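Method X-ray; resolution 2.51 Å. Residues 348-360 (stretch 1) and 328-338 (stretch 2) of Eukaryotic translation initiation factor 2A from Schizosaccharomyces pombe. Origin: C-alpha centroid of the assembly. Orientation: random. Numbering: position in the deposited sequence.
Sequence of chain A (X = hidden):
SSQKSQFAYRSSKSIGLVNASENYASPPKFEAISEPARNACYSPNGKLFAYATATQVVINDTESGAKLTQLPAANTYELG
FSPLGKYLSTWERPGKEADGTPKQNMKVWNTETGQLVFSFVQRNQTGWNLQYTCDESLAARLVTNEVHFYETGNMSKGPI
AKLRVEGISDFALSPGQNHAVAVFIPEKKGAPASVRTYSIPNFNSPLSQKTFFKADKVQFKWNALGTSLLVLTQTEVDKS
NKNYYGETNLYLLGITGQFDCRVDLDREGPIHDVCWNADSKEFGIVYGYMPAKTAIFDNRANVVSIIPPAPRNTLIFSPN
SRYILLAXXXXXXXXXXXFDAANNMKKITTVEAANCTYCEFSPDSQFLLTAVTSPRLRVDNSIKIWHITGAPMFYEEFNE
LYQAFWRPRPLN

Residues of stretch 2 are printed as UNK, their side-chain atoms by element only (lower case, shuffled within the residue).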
# COMPACT_ATOMS: atom_id res chain seq x y z
N ILE A 348 4.66 21.70 14.64
CA ILE A 348 5.14 22.85 13.88
C ILE A 348 4.05 23.37 12.97
O ILE A 348 4.14 24.48 12.44
CB ILE A 348 6.37 22.49 13.03
CG1 ILE A 348 5.97 21.54 11.90
CG2 ILE A 348 7.45 21.86 13.89
CD1 ILE A 348 7.08 21.25 10.91
N THR A 349 3.00 22.57 12.78
CA THR A 349 1.98 22.89 11.80
C THR A 349 0.63 22.26 12.14
O THR A 349 0.55 21.09 12.50
CB THR A 349 2.41 22.42 10.39
OG1 THR A 349 3.61 23.10 10.00
CG2 THR A 349 1.33 22.69 9.37
N THR A 350 -0.42 23.07 12.04
CA THR A 350 -1.79 22.58 12.07
C THR A 350 -2.54 23.14 10.87
O THR A 350 -2.67 24.36 10.73
CB THR A 350 -2.52 22.97 13.37
OG1 THR A 350 -1.93 22.29 14.48
CG2 THR A 350 -4.00 22.59 13.28
N VAL A 351 -3.00 22.26 9.99
CA VAL A 351 -3.85 22.67 8.88
C VAL A 351 -5.13 21.86 8.90
O VAL A 351 -5.19 20.79 9.51
CB VAL A 351 -3.15 22.48 7.51
CG1 VAL A 351 -1.75 23.07 7.53
CG2 VAL A 351 -3.10 21.01 7.12
N GLU A 352 -6.16 22.36 8.24
CA GLU A 352 -7.38 21.59 8.10
C GLU A 352 -7.65 21.27 6.64
O GLU A 352 -7.44 22.11 5.76
CB GLU A 352 -8.58 22.32 8.71
CG GLU A 352 -9.84 21.47 8.73
CD GLU A 352 -11.04 22.20 9.28
OE1 GLU A 352 -10.89 23.36 9.72
OE2 GLU A 352 -12.14 21.61 9.30
N ALA A 353 -8.08 20.05 6.40
CA ALA A 353 -8.52 19.63 5.08
C ALA A 353 -9.81 18.84 5.24
O ALA A 353 -9.80 17.61 5.28
CB ALA A 353 -7.46 18.81 4.38
N ALA A 354 -10.91 19.57 5.38
CA ALA A 354 -12.23 18.97 5.54
C ALA A 354 -12.52 18.01 4.40
O ALA A 354 -12.17 18.29 3.25
CB ALA A 354 -13.29 20.04 5.62
N ASN A 355 -13.13 16.88 4.73
CA ASN A 355 -13.52 15.87 3.75
C ASN A 355 -12.35 15.27 2.98
O ASN A 355 -12.54 14.64 1.94
CB ASN A 355 -14.53 16.48 2.76
CG ASN A 355 -15.83 16.85 3.43
OD1 ASN A 355 -16.41 16.07 4.18
ND2 ASN A 355 -16.31 18.06 3.16
N CYS A 356 -11.13 15.46 3.49
CA CYS A 356 -9.95 14.90 2.86
C CYS A 356 -9.99 13.37 2.91
O CYS A 356 -10.18 12.78 3.98
CB CYS A 356 -8.68 15.41 3.54
SG CYS A 356 -7.14 14.69 2.92
N THR A 357 -9.82 12.75 1.76
CA THR A 357 -9.90 11.30 1.65
C THR A 357 -8.55 10.69 1.32
O THR A 357 -8.41 9.47 1.24
CB THR A 357 -10.91 10.88 0.56
OG1 THR A 357 -10.36 11.16 -0.73
CG2 THR A 357 -12.22 11.62 0.73
N TYR A 358 -7.55 11.55 1.15
CA TYR A 358 -6.20 11.10 0.81
C TYR A 358 -5.16 12.15 1.17
O TYR A 358 -5.33 13.33 0.87
CB TYR A 358 -6.11 10.76 -0.68
CG TYR A 358 -4.73 10.33 -1.11
CD1 TYR A 358 -4.34 9.00 -1.01
CD2 TYR A 358 -3.82 11.25 -1.61
CE1 TYR A 358 -3.08 8.61 -1.40
CE2 TYR A 358 -2.56 10.86 -2.00
CZ TYR A 358 -2.19 9.54 -1.89
OH TYR A 358 -0.94 9.15 -2.28
N CYS A 359 -4.08 11.72 1.82
CA CYS A 359 -3.00 12.62 2.21
C CYS A 359 -1.65 11.90 2.14
O CYS A 359 -1.56 10.70 2.43
CB CYS A 359 -3.24 13.17 3.62
SG CYS A 359 -1.91 14.19 4.28
N GLU A 360 -0.61 12.62 1.75
CA GLU A 360 0.69 12.00 1.50
C GLU A 360 1.83 13.02 1.46
O GLU A 360 1.70 14.08 0.86
CB GLU A 360 0.65 11.22 0.18
CG GLU A 360 1.93 10.46 -0.16
CD GLU A 360 1.88 9.86 -1.56
OE1 GLU A 360 0.99 10.24 -2.34
OE2 GLU A 360 2.74 9.00 -1.87
N UNK A 328 -7.61 13.45 10.67
CA UNK A 328 -8.93 12.86 10.81
C UNK A 328 -9.64 12.81 9.47
O UNK A 328 -10.03 13.84 8.93
N UNK A 329 -9.80 11.61 8.93
CA UNK A 329 -10.42 11.42 7.63
C UNK A 329 -11.74 10.65 7.73
O UNK A 329 -12.08 10.12 8.79
c UNK A 329 -5.83 11.25 5.87
c UNK A 329 -7.04 10.63 6.10
c UNK A 329 -6.84 13.38 6.30
c UNK A 329 -8.17 11.37 6.44
c UNK A 329 -9.48 10.67 6.67
c UNK A 329 -8.05 12.75 6.53
c UNK A 329 -5.73 12.62 5.97
N UNK A 330 -12.47 10.58 6.63
CA UNK A 330 -13.72 9.83 6.57
C UNK A 330 -14.93 10.63 7.00
O UNK A 330 -16.03 10.10 7.11
N UNK A 331 -14.72 11.92 7.24
CA UNK A 331 -15.76 12.80 7.75
C UNK A 331 -15.40 14.26 7.55
O UNK A 331 -14.30 14.58 7.10
c UNK A 331 -14.70 12.51 10.03
c UNK A 331 -15.99 12.51 9.24
o UNK A 331 -14.03 13.53 10.14
n UNK A 331 -14.34 11.35 10.57
N UNK A 332 -16.33 15.15 7.88
CA UNK A 332 -16.08 16.58 7.77
C UNK A 332 -15.17 17.06 8.90
O UNK A 332 -14.83 16.28 9.80
c UNK A 332 -18.90 16.11 6.19
c UNK A 332 -19.19 18.57 6.52
c UNK A 332 -18.19 17.43 6.48
c UNK A 332 -17.39 17.37 7.78
N UNK A 333 -14.77 18.32 8.84
CA UNK A 333 -13.91 18.93 9.86
C UNK A 333 -12.62 18.14 10.05
O UNK A 333 -12.19 17.90 11.18
c UNK A 333 -15.88 19.96 11.13
o UNK A 333 -17.23 18.21 12.03
n UNK A 333 -18.24 19.69 10.68
c UNK A 333 -17.18 19.21 11.32
c UNK A 333 -14.66 19.06 11.19
N UNK A 334 -12.00 17.74 8.95
CA UNK A 334 -10.80 16.94 9.00
C UNK A 334 -9.53 17.77 9.05
O UNK A 334 -9.04 18.22 8.02
N UNK A 335 -9.00 17.97 10.25
CA UNK A 335 -7.78 18.75 10.42
C UNK A 335 -6.54 17.88 10.25
O UNK A 335 -6.64 16.66 10.12
c UNK A 335 -7.77 19.42 11.79
o UNK A 335 -8.85 20.32 11.93
N UNK A 336 -5.37 18.52 10.24
CA UNK A 336 -4.10 17.81 10.13
C UNK A 336 -3.05 18.44 11.04
O UNK A 336 -2.87 19.66 11.04
c UNK A 336 -4.51 17.03 7.75
c UNK A 336 -2.17 17.22 8.61
c UNK A 336 -3.57 17.81 8.67
c UNK A 336 -4.02 16.95 6.32
N UNK A 337 -2.36 17.61 11.81
CA UNK A 337 -1.26 18.06 12.66
C UNK A 337 0.04 17.37 12.25
O UNK A 337 0.02 16.21 11.84
c UNK A 337 -2.73 18.60 14.65
c UNK A 337 -1.56 17.79 14.13
o UNK A 337 -3.29 18.24 15.70
o UNK A 337 -3.07 19.61 14.00
N UNK A 338 1.16 18.08 12.35
CA UNK A 338 2.46 17.50 12.03
C UNK A 338 3.45 17.67 13.18
O UNK A 338 3.74 18.79 13.61
c UNK A 338 3.05 18.12 10.75
c UNK A 338 2.18 17.78 9.54
c UNK A 338 2.72 18.29 8.22
c UNK A 338 4.47 17.62 10.52

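Position 328 carries no atom beyond the backbone and touches nothing on stretch 1; it is Gly-328. At 329 seven carbons follow CA, one leading into a six-membered ring, with no hydroxyl. CA-to-CB points toward stretch 1. The ring lies obliquely to Cys-356, whose SG is 4.2 Å from its centroid, and one ring carbon packs 3.5 Å from Cys-359 CB. This is Phe-329, the carbon being CZ.

Position 330 again lacks a side chain. Its phi/psi of 88/7° would jam a CB against the preceding carbonyl oxygen, so Gly-330 is expected on backbone grounds alone. At 331 two carbons, one oxygen and one nitrogen make a short amide. Its CA-to-CB bond points away from stretch 1; the backbone O of 331 accepts a weak hydrogen bond from Asn-355 N (3.5 Å, 134°). The residue is Asn-331.

Position 332 has four carbons forked at the second, one of the end carbons lying 3.2 Å from Asn-355 OD1: Leu-332, the atom being CD1. At 333 three carbons end in one oxygen and one nitrogen, an amide one carbon longer than that of Asn-331. It points away overall, although the CB of 333 comes within 4.1 Å of Glu-352 OE2; it is Gln-333.

Position 334 is bare. An ideal CB would stand 2.5 Å from Gly-328 O, a clash, and 3.1 Å from Ala-353 O, so the fold leaves room only for Gly-334. At 335 there are one carbon and one oxygen, the oxygen 3.5 Å from Glu-352 CG: Ser-335, the atom being OG.

Position 336 has four carbons forked at the first, one arm two carbons long. The CB of 336 meets Val-351 CG2 at 3.6 Å, and the end of the long arm reaches Cys-359 SG at 4.0 Å; hence Ile-336, with CD1 at that end. At 337 two carbons, the second bearing two oxygens, indicate a carboxylate; Thr-350 OG1 donates to one of these oxygens at 3.0 Å. It is Asp-337, and the acceptor is OD1. Position 338 repeats the four-carbon pattern forked at the first, its one-carbon arm 4.4 Å from Ile-348 CG1: Ile-338, the arm being CG2.

The contact is an antiparallel strand pairing (163°) continued by a loop. Val-351 N donates to Ile-336 O (2.8 Å), and the return bond from Ile-336 N to Val-351 O is very short at 2.4 Å. Ala-353 N to Gly-334 O (2.6 Å) extends the ladder to the type II turn 353–356, which Cys-356 N closes onto Ala-353 O at 3.1 Å. Thr-350, Glu-352, Ser-335 and Asp-337 share one sheet face; Val-351, Ile-336 and Ile-338 lie on the other. Phe-329 packs against Cys-356 at the end of the turn and Cys-359 beyond it. Together the stretches bury 866 Å², both sides summed.

Stretch 2, residues 328-338: GFGNLQGSIDI
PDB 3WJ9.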